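Local coordinates for AAEL008620-PA odorant-binding protein (Aedes aegypti, PDB 5V13) that binds juvenile hormone III specifically and is a secreted hemolymph member of the odorant-binding protein family, with the hormone held in an internal pocket, at residues T25-L30 with G161-G166; A32-L37 with F267-S272; F200-E205 with V255-D260. All coordinates share one frame; numbering follows the deposited sequence.

Contact 1. Residues T25-L30 with G161-G166; sequences TPEQTL and GVKQIG
The first turn of helix 26-38 and the loop 161-166 come closest at Glu27 and Lys163, whose CA atoms lie 6.5 Å apart, and no hydrogen bond crosses between them. The contact joins the start of the first helix of this odorant-binding-protein family member to the loop between helices 151-158 and 169-177. The helix opens with a capping box: Thr25, the N-cap, accepts Gln28 N on OG1 at 3.1 Å, and Gln28 OE1 takes Thr25 N in return, in the carbonyl plane and on a lone pair, with an N-H...O angle of 164°. Besides receiving that N-H, Thr25 OG1 lies with CB against Val162 CG2, CB at 3.7 Å; the two side chains slide past each other in opposite directions. The same methyl, opposite the valine backbone N (chi1 70° for CG1), reaches Glu27 CB, so one branch touches both the cap and the first turn.

Beyond it, Glu27 and Lys163 cross at about a right angle through their aliphatic parts. Their charged ends part: Glu27 OE1 and Lys163 NZ stay 5.9 Å apart. OE1 instead forms a salt bridge with Arg201 NH1 and a probable hydrogen bond with Tyr268 OH, and the ammonium bonds to backbone oxygens, among them Thr265 O and Gln164 O. Bent at chi3 and chi4, the lysine chain leaves CE as its touching atom, 3.9 Å from Glu27 CG.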
loop_
_atom_site.group_PDB
_atom_site.type_symbol
_atom_site.label_atom_id
_atom_site.label_comp_id
_atom_site.label_asym_id
_atom_site.label_seq_id
_atom_site.Cartn_x
_atom_site.Cartn_y
_atom_site.Cartn_z
ATOM N N THR B 25 -12.488 9.661 -2.785
ATOM C CA THR B 25 -11.416 8.671 -2.881
ATOM C C THR B 25 -11.761 7.610 -3.916
ATOM O O THR B 25 -12.906 7.510 -4.357
ATOM C CB THR B 25 -11.216 7.997 -1.532
ATOM O OG1 THR B 25 -12.372 7.202 -1.243
ATOM C CG2 THR B 25 -10.993 9.028 -0.441
ATOM N N PRO B 26 -10.788 6.775 -4.307
ATOM C CA PRO B 26 -11.125 5.625 -5.169
ATOM C C PRO B 26 -12.024 4.613 -4.486
ATOM O O PRO B 26 -12.727 3.876 -5.179
ATOM C CB PRO B 26 -9.751 5.024 -5.520
ATOM C CG PRO B 26 -8.798 5.583 -4.496
ATOM C CD PRO B 26 -9.328 6.942 -4.156
ATOM N N GLU B 27 -12.039 4.555 -3.148
ATOM C CA GLU B 27 -13.033 3.711 -2.489
ATOM C C GLU B 27 -14.435 4.249 -2.744
ATOM O O GLU B 27 -15.357 3.488 -3.045
ATOM C CB GLU B 27 -12.760 3.627 -0.982
ATOM C CG GLU B 27 -13.711 2.698 -0.192
ATOM C CD GLU B 27 -15.080 3.310 0.127
ATOM O OE1 GLU B 27 -16.083 2.538 0.212
ATOM O OE2 GLU B 27 -15.150 4.552 0.327
ATOM N N GLN B 28 -14.604 5.565 -2.644
ATOM C CA GLN B 28 -15.920 6.172 -2.822
ATOM C C GLN B 28 -16.401 6.098 -4.279
ATOM O O GLN B 28 -17.573 5.792 -4.535
ATOM C CB GLN B 28 -15.865 7.614 -2.314
ATOM C CG GLN B 28 -15.842 7.674 -0.770
ATOM C CD GLN B 28 -15.628 9.077 -0.246
ATOM O OE1 GLN B 28 -14.763 9.813 -0.736
ATOM N NE2 GLN B 28 -16.400 9.453 0.765
ATOM N N THR B 29 -15.538 6.410 -5.247
ATOM C CA THR B 29 -15.963 6.279 -6.641
ATOM C C THR B 29 -16.275 4.824 -6.990
ATOM O O THR B 29 -17.294 4.541 -7.632
ATOM C CB THR B 29 -14.909 6.856 -7.587
ATOM O OG1 THR B 29 -13.638 6.231 -7.352
ATOM C CG2 THR B 29 -14.777 8.368 -7.357
ATOM N N LEU B 30 -15.426 3.884 -6.571
ATOM C CA LEU B 30 -15.704 2.486 -6.902
ATOM C C LEU B 30 -17.014 2.032 -6.267
ATOM O O LEU B 30 -17.812 1.335 -6.906
ATOM C CB LEU B 30 -14.542 1.589 -6.455
ATOM C CG LEU B 30 -14.640 0.161 -7.007
ATOM C CD1 LEU B 30 -14.692 0.165 -8.545
ATOM C CD2 LEU B 30 -13.479 -0.678 -6.526
ATOM N N GLY B 161 -5.101 6.264 4.992
ATOM C CA GLY B 161 -6.295 7.083 5.108
ATOM C C GLY B 161 -7.470 6.639 4.258
ATOM O O GLY B 161 -8.556 7.212 4.383
ATOM N N VAL B 162 -7.283 5.665 3.369
ATOM C CA VAL B 162 -8.365 5.142 2.538
ATOM C C VAL B 162 -8.339 3.627 2.626
ATOM O O VAL B 162 -7.270 3.021 2.757
ATOM C CB VAL B 162 -8.244 5.604 1.057
ATOM C CG1 VAL B 162 -7.055 4.936 0.377
ATOM C CG2 VAL B 162 -9.516 5.313 0.289
ATOM N N LYS B 163 -9.520 3.008 2.591
ATOM C CA LYS B 163 -9.567 1.548 2.534
ATOM C C LYS B 163 -9.005 1.076 1.199
ATOM O O LYS B 163 -9.439 1.528 0.136
ATOM C CB LYS B 163 -10.998 1.037 2.721
ATOM C CG LYS B 163 -11.115 -0.493 2.802
ATOM C CD LYS B 163 -12.571 -0.938 2.614
ATOM C CE LYS B 163 -12.978 -0.907 1.135
ATOM N NZ LYS B 163 -12.295 -1.978 0.364
ATOM N N GLN B 164 -8.033 0.169 1.249
ATOM C CA GLN B 164 -7.401 -0.287 0.026
ATOM C C GLN B 164 -8.247 -1.372 -0.636
ATOM O O GLN B 164 -9.124 -1.980 -0.018
ATOM C CB GLN B 164 -5.994 -0.821 0.309
ATOM C CG GLN B 164 -5.054 0.213 0.969
ATOM C CD GLN B 164 -4.461 1.209 -0.015
ATOM O OE1 GLN B 164 -4.080 0.844 -1.135
ATOM N NE2 GLN B 164 -4.376 2.486 0.399
ATOM N N ILE B 165 -7.973 -1.602 -1.918
ATOM C CA ILE B 165 -8.581 -2.735 -2.611
ATOM C C ILE B 165 -8.187 -4.000 -1.868
ATOM O O ILE B 165 -7.020 -4.173 -1.496
ATOM C CB ILE B 165 -8.116 -2.776 -4.076
ATOM C CG1 ILE B 165 -8.749 -1.635 -4.878
ATOM C CG2 ILE B 165 -8.438 -4.148 -4.730
ATOM C CD1 ILE B 165 -7.998 -1.356 -6.213
ATOM N N GLY B 166 -9.164 -4.877 -1.608
ATOM C CA GLY B 166 -8.888 -6.110 -0.890
ATOM C C GLY B 166 -8.842 -5.994 0.628
ATOM O O GLY B 166 -8.775 -7.027 1.310
#

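Contact 2. Residues A32-L37 with F267-S272; sequences AYVRCL and FYFDLS. With JH3 (methyl (2E,6E)-9-[(2R)-3,3-dimethyloxiran-2-yl]-3,7-dimethylnona-2,6-dienoate), chain E.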
loop_
_atom_site.group_PDB
_atom_site.type_symbol
_atom_site.label_atom_id
_atom_site.label_comp_id
_atom_site.label_asym_id
_atom_site.label_seq_id
_atom_site.Cartn_x
_atom_site.Cartn_y
_atom_site.Cartn_z
ATOM N N ALA B 32 -19.671 3.816 -5.605
ATOM C CA ALA B 32 -20.780 4.394 -6.354
ATOM C C ALA B 32 -20.931 3.728 -7.716
ATOM O O ALA B 32 -22.053 3.394 -8.131
ATOM C CB ALA B 32 -20.570 5.901 -6.512
ATOM N N TYR B 33 -19.818 3.531 -8.437
ATOM C CA TYR B 33 -19.913 2.919 -9.769
ATOM C C TYR B 33 -20.523 1.521 -9.698
ATOM O O TYR B 33 -21.396 1.163 -10.501
ATOM C CB TYR B 33 -18.531 2.842 -10.439
ATOM C CG TYR B 33 -17.796 4.163 -10.605
ATOM C CD1 TYR B 33 -18.475 5.376 -10.589
ATOM C CD2 TYR B 33 -16.416 4.180 -10.782
ATOM C CE1 TYR B 33 -17.779 6.592 -10.737
ATOM C CE2 TYR B 33 -15.721 5.366 -10.937
ATOM C CZ TYR B 33 -16.401 6.565 -10.915
ATOM O OH TYR B 33 -15.689 7.736 -11.048
ATOM N N VAL B 34 -20.045 0.705 -8.757
ATOM C CA VAL B 34 -20.489 -0.685 -8.672
ATOM C C VAL B 34 -21.929 -0.770 -8.167
ATOM O O VAL B 34 -22.754 -1.535 -8.703
ATOM C CB VAL B 34 -19.522 -1.493 -7.782
ATOM C CG1 VAL B 34 -20.106 -2.881 -7.508
ATOM C CG2 VAL B 34 -18.157 -1.597 -8.455
ATOM N N ARG B 35 -22.259 -0.001 -7.122
ATOM C CA ARG B 35 -23.606 -0.110 -6.560
ATOM C C ARG B 35 -24.659 0.416 -7.526
ATOM O O ARG B 35 -25.743 -0.172 -7.646
ATOM C CB ARG B 35 -23.706 0.621 -5.222
ATOM C CG ARG B 35 -22.973 -0.092 -4.082
ATOM C CD ARG B 35 -23.606 -1.457 -3.743
ATOM N NE ARG B 35 -24.982 -1.308 -3.266
ATOM C CZ ARG B 35 -25.322 -1.179 -1.985
ATOM N NH1 ARG B 35 -24.389 -1.186 -1.043
ATOM N NH2 ARG B 35 -26.595 -1.041 -1.645
ATOM N N CYS B 36 -24.367 1.517 -8.227
ATOM C CA CYS B 36 -25.311 2.001 -9.232
ATOM C C CYS B 36 -25.423 1.046 -10.423
ATOM O O CYS B 36 -26.495 0.957 -11.042
ATOM C CB CYS B 36 -24.910 3.403 -9.694
ATOM S SG CYS B 36 -25.147 4.652 -8.371
ATOM N N LEU B 37 -24.347 0.329 -10.765
ATOM C CA LEU B 37 -24.442 -0.669 -11.836
ATOM C C LEU B 37 -25.361 -1.820 -11.441
ATOM O O LEU B 37 -26.231 -2.237 -12.220
ATOM C CB LEU B 37 -23.052 -1.207 -12.191
ATOM C CG LEU B 37 -22.238 -0.425 -13.226
ATOM C CD1 LEU B 37 -20.802 -0.948 -13.293
ATOM C CD2 LEU B 37 -22.905 -0.543 -14.597
ATOM N N PHE B 267 -13.602 -6.579 -1.735
ATOM C CA PHE B 267 -13.543 -6.450 -3.191
ATOM C C PHE B 267 -14.908 -6.024 -3.713
ATOM O O PHE B 267 -15.831 -6.842 -3.783
ATOM C CB PHE B 267 -13.121 -7.768 -3.845
ATOM C CG PHE B 267 -11.766 -8.260 -3.419
ATOM C CD1 PHE B 267 -10.615 -7.694 -3.940
ATOM C CD2 PHE B 267 -11.646 -9.306 -2.513
ATOM C CE1 PHE B 267 -9.357 -8.160 -3.561
ATOM C CE2 PHE B 267 -10.390 -9.769 -2.118
ATOM C CZ PHE B 267 -9.247 -9.194 -2.647
ATOM N N TYR B 268 -15.032 -4.756 -4.118
ATOM C CA TYR B 268 -16.314 -4.259 -4.616
ATOM C C TYR B 268 -16.710 -4.943 -5.922
ATOM O O TYR B 268 -17.898 -5.214 -6.154
ATOM C CB TYR B 268 -16.238 -2.746 -4.780
ATOM C CG TYR B 268 -16.186 -2.012 -3.455
ATOM C CD1 TYR B 268 -16.303 -2.702 -2.243
ATOM C CD2 TYR B 268 -16.058 -0.642 -3.411
ATOM C CE1 TYR B 268 -16.278 -2.034 -1.012
ATOM C CE2 TYR B 268 -16.023 0.035 -2.188
ATOM C CZ TYR B 268 -16.141 -0.660 -0.994
ATOM O OH TYR B 268 -16.117 0.041 0.210
ATOM N N PHE B 269 -15.737 -5.215 -6.791
ATOM C CA PHE B 269 -15.897 -6.228 -7.833
ATOM C C PHE B 269 -14.540 -6.882 -8.066
ATOM O O PHE B 269 -13.523 -6.457 -7.515
ATOM C CB PHE B 269 -16.473 -5.651 -9.129
ATOM C CG PHE B 269 -15.477 -4.914 -9.981
ATOM C CD1 PHE B 269 -15.096 -3.620 -9.672
ATOM C CD2 PHE B 269 -14.959 -5.505 -11.118
ATOM C CE1 PHE B 269 -14.194 -2.942 -10.466
ATOM C CE2 PHE B 269 -14.064 -4.839 -11.918
ATOM C CZ PHE B 269 -13.677 -3.552 -11.601
ATOM N N ASP B 270 -14.531 -7.935 -8.875
ATOM C CA ASP B 270 -13.319 -8.722 -9.104
ATOM C C ASP B 270 -12.585 -8.132 -10.301
ATOM O O ASP B 270 -13.015 -8.309 -11.445
ATOM C CB ASP B 270 -13.688 -10.184 -9.320
ATOM C CG ASP B 270 -12.491 -11.067 -9.657
ATOM O OD1 ASP B 270 -11.324 -10.612 -9.603
ATOM O OD2 ASP B 270 -12.736 -12.237 -9.998
ATOM N N LEU B 271 -11.470 -7.432 -10.044
ATOM C CA LEU B 271 -10.746 -6.773 -11.129
ATOM C C LEU B 271 -10.160 -7.765 -12.130
ATOM O O LEU B 271 -9.688 -7.343 -13.194
ATOM C CB LEU B 271 -9.632 -5.870 -10.565
ATOM C CG LEU B 271 -9.904 -4.372 -10.359
ATOM C CD1 LEU B 271 -11.002 -4.125 -9.337
ATOM C CD2 LEU B 271 -8.632 -3.630 -9.940
ATOM N N SER B 272 -10.193 -9.062 -11.834
ATOM C CA SER B 272 -9.727 -10.071 -12.768
ATOM C C SER B 272 -10.876 -10.841 -13.402
ATOM O O SER B 272 -10.625 -11.805 -14.129
ATOM C CB SER B 272 -8.765 -11.048 -12.076
ATOM O OG SER B 272 -9.455 -11.892 -11.173
HETATM C C1 JH3 E . -16.979 1.085 -13.428
HETATM O O2 JH3 E . -15.787 1.079 -13.679
HETATM O O1 JH3 E . -17.524 -0.039 -12.711
HETATM C CM JH3 E . -16.632 -1.061 -12.259
HETATM C C2 JH3 E . -17.903 2.177 -13.788
HETATM C C3 JH3 E . -17.615 3.291 -14.466
HETATM C "C3'" JH3 E . -16.251 3.623 -15.003
HETATM C C4 JH3 E . -18.753 4.262 -14.676
HETATM C C5 JH3 E . -18.250 5.681 -14.428
HETATM C C6 JH3 E . -19.430 6.595 -14.183
HETATM C C7 JH3 E . -19.987 7.344 -15.146
HETATM C "C7'" JH3 E . -19.481 7.283 -16.563
HETATM C C8 JH3 E . -21.164 8.233 -14.777
HETATM C C9 JH3 E . -20.849 9.726 -14.969
HETATM C CA JH3 E . -19.542 10.141 -14.298
HETATM O O3 JH3 E . -19.316 11.569 -14.321
HETATM C CB JH3 E . -19.693 11.019 -13.057
HETATM C "CB'" JH3 E . -18.579 10.790 -12.030
HETATM C CC JH3 E . -21.074 11.463 -12.598
#
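Two torsions bring Val34 and Phe269 together. With chi1 at 171°, Val34 sends CG1 opposite its own backbone N and CG2 opposite its carbonyl carbon, a fork whose prongs meet different parts of loop 267-272. Phe269 has chi1 at 79°, which sets its CG between the backbone N and the carbonyl carbon and swings the ring toward the helix. Val34 CG1 lies 3.5 Å from the carbonyl oxygen Tyr268 O, while CG2 approaches Phe269 CD1 at 3.9 Å, obliquely to the ring, and also grazes Tyr268 CB.

Tyr33, Leu37 and Phe269 of these segments are part of the lining of the juvenile hormone pocket. The ester methyl CM of the hormone sits 3.6 Å from Phe269 CE1, and Val34 CG2 is close to the same methyl, so the valine and the phenylalanine both border the ester end. Ester oxygen O1 is 3.5 Å from Leu37 CD1. Farther along the hormone, its C5 lies over the centre of the Tyr33 ring, 3.8 Å above the plane, and Tyr33 CB touches C2. Leu271 CD1 covers one face of the Phe269 ring near its rim. Farther along the loop, Asp270 OD1 accepts Ser272 N, an Asx turn, and Ser272 OG bonds to the same oxygen from the same face of the carboxylate.

Helix 59-71 lies beside helix 26-38, joined to it by the Cys36-Cys67 disulfide, while Leu37 packs on helix 44-51 and Phe269 meets Trp278 of helix 278-286.

Contact 3. Residues F200-E205 with V255-D260; sequences FRWITE and VAVIRD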
loop_
_atom_site.group_PDB
_atom_site.type_symbol
_atom_site.label_atom_id
_atom_site.label_comp_id
_atom_site.label_asym_id
_atom_site.label_seq_id
_atom_site.Cartn_x
_atom_site.Cartn_y
_atom_site.Cartn_z
ATOM N N PHE B 200 -19.980 0.878 5.893
ATOM C CA PHE B 200 -21.098 0.032 5.487
ATOM C C PHE B 200 -22.242 0.835 4.863
ATOM O O PHE B 200 -23.181 0.230 4.328
ATOM C CB PHE B 200 -21.651 -0.751 6.699
ATOM C CG PHE B 200 -20.740 -1.867 7.214
ATOM C CD1 PHE B 200 -19.490 -2.097 6.651
ATOM C CD2 PHE B 200 -21.162 -2.691 8.266
ATOM C CE1 PHE B 200 -18.657 -3.129 7.126
ATOM C CE2 PHE B 200 -20.342 -3.726 8.757
ATOM C CZ PHE B 200 -19.088 -3.945 8.186
ATOM N N ARG B 201 -22.195 2.168 4.949
ATOM C CA ARG B 201 -23.320 3.050 4.601
ATOM C C ARG B 201 -24.569 2.756 5.434
ATOM O O ARG B 201 -25.697 3.038 5.004
ATOM C CB ARG B 201 -23.644 2.997 3.101
ATOM C CG ARG B 201 -22.739 3.887 2.217
ATOM C CD ARG B 201 -21.275 3.381 2.164
ATOM N NE ARG B 201 -20.451 4.115 1.188
ATOM C CZ ARG B 201 -19.155 3.887 0.965
ATOM N NH1 ARG B 201 -18.502 2.933 1.643
ATOM N NH2 ARG B 201 -18.504 4.608 0.053
ATOM N N TRP B 202 -24.384 2.204 6.643
ATOM C CA TRP B 202 -25.473 2.176 7.620
ATOM C C TRP B 202 -25.750 3.572 8.170
ATOM O O TRP B 202 -26.889 3.888 8.530
ATOM C CB TRP B 202 -25.148 1.230 8.780
ATOM C CG TRP B 202 -25.135 -0.219 8.445
ATOM C CD1 TRP B 202 -25.234 -0.777 7.210
ATOM C CD2 TRP B 202 -25.041 -1.311 9.373
ATOM N NE1 TRP B 202 -25.184 -2.143 7.303
ATOM C CE2 TRP B 202 -25.078 -2.500 8.621
ATOM C CE3 TRP B 202 -24.923 -1.395 10.765
ATOM C CZ2 TRP B 202 -25.002 -3.761 9.208
ATOM C CZ3 TRP B 202 -24.848 -2.658 11.354
ATOM C CH2 TRP B 202 -24.896 -3.821 10.576
ATOM N N ILE B 203 -24.718 4.405 8.256
ATOM C CA ILE B 203 -24.846 5.830 8.543
ATOM C C ILE B 203 -24.383 6.580 7.304
ATOM O O ILE B 203 -23.291 6.312 6.788
ATOM C CB ILE B 203 -24.028 6.242 9.779
ATOM C CG1 ILE B 203 -24.650 5.636 11.038
ATOM C CG2 ILE B 203 -23.946 7.783 9.890
ATOM C CD1 ILE B 203 -23.892 5.956 12.321
ATOM N N THR B 204 -25.221 7.493 6.813
ATOM C CA THR B 204 -24.926 8.152 5.554
ATOM C C THR B 204 -23.877 9.231 5.760
ATOM O O THR B 204 -23.521 9.593 6.889
ATOM C CB THR B 204 -26.189 8.770 4.956
ATOM O OG1 THR B 204 -26.563 9.911 5.736
ATOM C CG2 THR B 204 -27.336 7.766 4.968
ATOM N N GLU B 205 -23.378 9.758 4.641
ATOM C CA GLU B 205 -22.391 10.822 4.734
ATOM C C GLU B 205 -22.934 12.018 5.507
ATOM O O GLU B 205 -22.168 12.713 6.186
ATOM C CB GLU B 205 -21.938 11.239 3.337
ATOM C CG GLU B 205 -20.851 12.310 3.335
ATOM C CD GLU B 205 -20.158 12.432 1.986
ATOM O OE1 GLU B 205 -20.255 11.465 1.193
ATOM O OE2 GLU B 205 -19.526 13.491 1.729
ATOM N N VAL B 255 -23.233 -9.167 15.735
ATOM C CA VAL B 255 -21.866 -9.548 15.384
ATOM C C VAL B 255 -21.857 -10.328 14.077
ATOM O O VAL B 255 -21.022 -10.086 13.194
ATOM C CB VAL B 255 -21.209 -10.345 16.526
ATOM C CG1 VAL B 255 -19.898 -10.959 16.056
ATOM C CG2 VAL B 255 -20.932 -9.441 17.720
ATOM N N ALA B 256 -22.809 -11.251 13.917
ATOM C CA ALA B 256 -22.871 -12.059 12.703
ATOM C C ALA B 256 -23.068 -11.193 11.467
ATOM O O ALA B 256 -22.402 -11.401 10.444
ATOM C CB ALA B 256 -23.992 -13.091 12.821
ATOM N N VAL B 257 -23.975 -10.211 11.539
ATOM C CA VAL B 257 -24.244 -9.365 10.383
ATOM C C VAL B 257 -23.016 -8.537 10.025
ATOM O O VAL B 257 -22.645 -8.439 8.849
ATOM C CB VAL B 257 -25.470 -8.464 10.630
ATOM C CG1 VAL B 257 -25.622 -7.464 9.483
ATOM C CG2 VAL B 257 -26.745 -9.293 10.797
ATOM N N ILE B 258 -22.373 -7.924 11.029
ATOM C CA ILE B 258 -21.181 -7.121 10.776
ATOM C C ILE B 258 -20.097 -7.965 10.117
ATOM O O ILE B 258 -19.433 -7.521 9.170
ATOM C CB ILE B 258 -20.681 -6.477 12.087
ATOM C CG1 ILE B 258 -21.680 -5.412 12.563
ATOM C CG2 ILE B 258 -19.273 -5.887 11.913
ATOM C CD1 ILE B 258 -21.329 -4.775 13.912
ATOM N N ARG B 259 -19.904 -9.191 10.601
ATOM C CA ARG B 259 -18.900 -10.077 10.020
ATOM C C ARG B 259 -19.236 -10.410 8.574
ATOM O O ARG B 259 -18.361 -10.383 7.703
ATOM C CB ARG B 259 -18.787 -11.363 10.838
ATOM C CG ARG B 259 -17.659 -11.367 11.866
ATOM C CD ARG B 259 -17.330 -12.787 12.379
ATOM N NE ARG B 259 -16.582 -13.593 11.409
ATOM C CZ ARG B 259 -15.253 -13.582 11.273
ATOM N NH1 ARG B 259 -14.501 -12.800 12.044
ATOM N NH2 ARG B 259 -14.674 -14.351 10.355
ATOM N N ASP B 260 -20.506 -10.718 8.307
ATOM C CA ASP B 260 -20.938 -11.078 6.959
ATOM C C ASP B 260 -20.743 -9.925 5.982
ATOM O O ASP B 260 -20.189 -10.115 4.891
ATOM C CB ASP B 260 -22.402 -11.513 6.993
ATOM C CG ASP B 260 -22.856 -12.112 5.680
ATOM O OD1 ASP B 260 -22.408 -13.227 5.372
ATOM O OD2 ASP B 260 -23.646 -11.469 4.962
#
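Trp202 reaches helix 251-264 with the far end of its indole, and its path shows how loop 200-205 packs on Val257 and Ile258. Its CB points toward the helix, and chi1 of -70° places CG opposite the carbonyl carbon. Past CG, the ring system runs beside Phe200, whose CD2 lies 3.9 Å above one face, offset toward the rim. On the pyrrole side NE1 gives its hydrogen bond to Asp217 of helix 211-220. Across the benzo ring, CZ2 comes 3.8 Å from Val257 CG1, which sits at the ring edge near its plane. CH2, at the tip, touches that methyl too and meets Ile258 CG1 at 4.1 Å; CG1 lies oblique to the ring, and the two side chains cross at about a right angle.

Phe200 supplies the second aromatic tip. Its CE2 lies 4.0 Å from Ile258 CG2, and its CZ is 3.7 Å from the carbonyl oxygen Ile258 O. Ile258 therefore uses two branches on two rings: CG1 on the indole, CG2 on the phenyl. Their directions follow from chi1 of -69°, which turns CG2 opposite the backbone N and CG1 opposite the carbonyl carbon.

All four touching residues are buried, and no hydrogen bond crosses between the segments. The contact is thus mainly apolar, ring carbons against aliphatic branches, although the Phe200 rim also meets the Ile258 carbonyl oxygen. The N-H of the buried Trp202 has its polar partner in Asp217, in keeping with a hydrophobic core joining a post-helix loop to helix 251-264.

Overall arrangement
Contacts 1 and 2 share helix 26-38, their centres about 11 Å apart, and their segments alternate along the chain: the opening helix meets loop 161-166 at its start and loop 267-272 farther on. Contact 3 is nested inside the long loop closed by contact 2 and begins after contact 1 has closed; its centre lies about 16 Å from that of contact 1 and about 18 Å from that of contact 2. Glu27 links segments of all three, because its OE1 forms a salt bridge with Arg201 NH1 (2.8 Å) and probably a hydrogen bond with Tyr268 OH. Through this polar junction the early helix, which helps line the hormone pocket in contact 2, is tied to two loops of the later chain, 200-205 and 267-272.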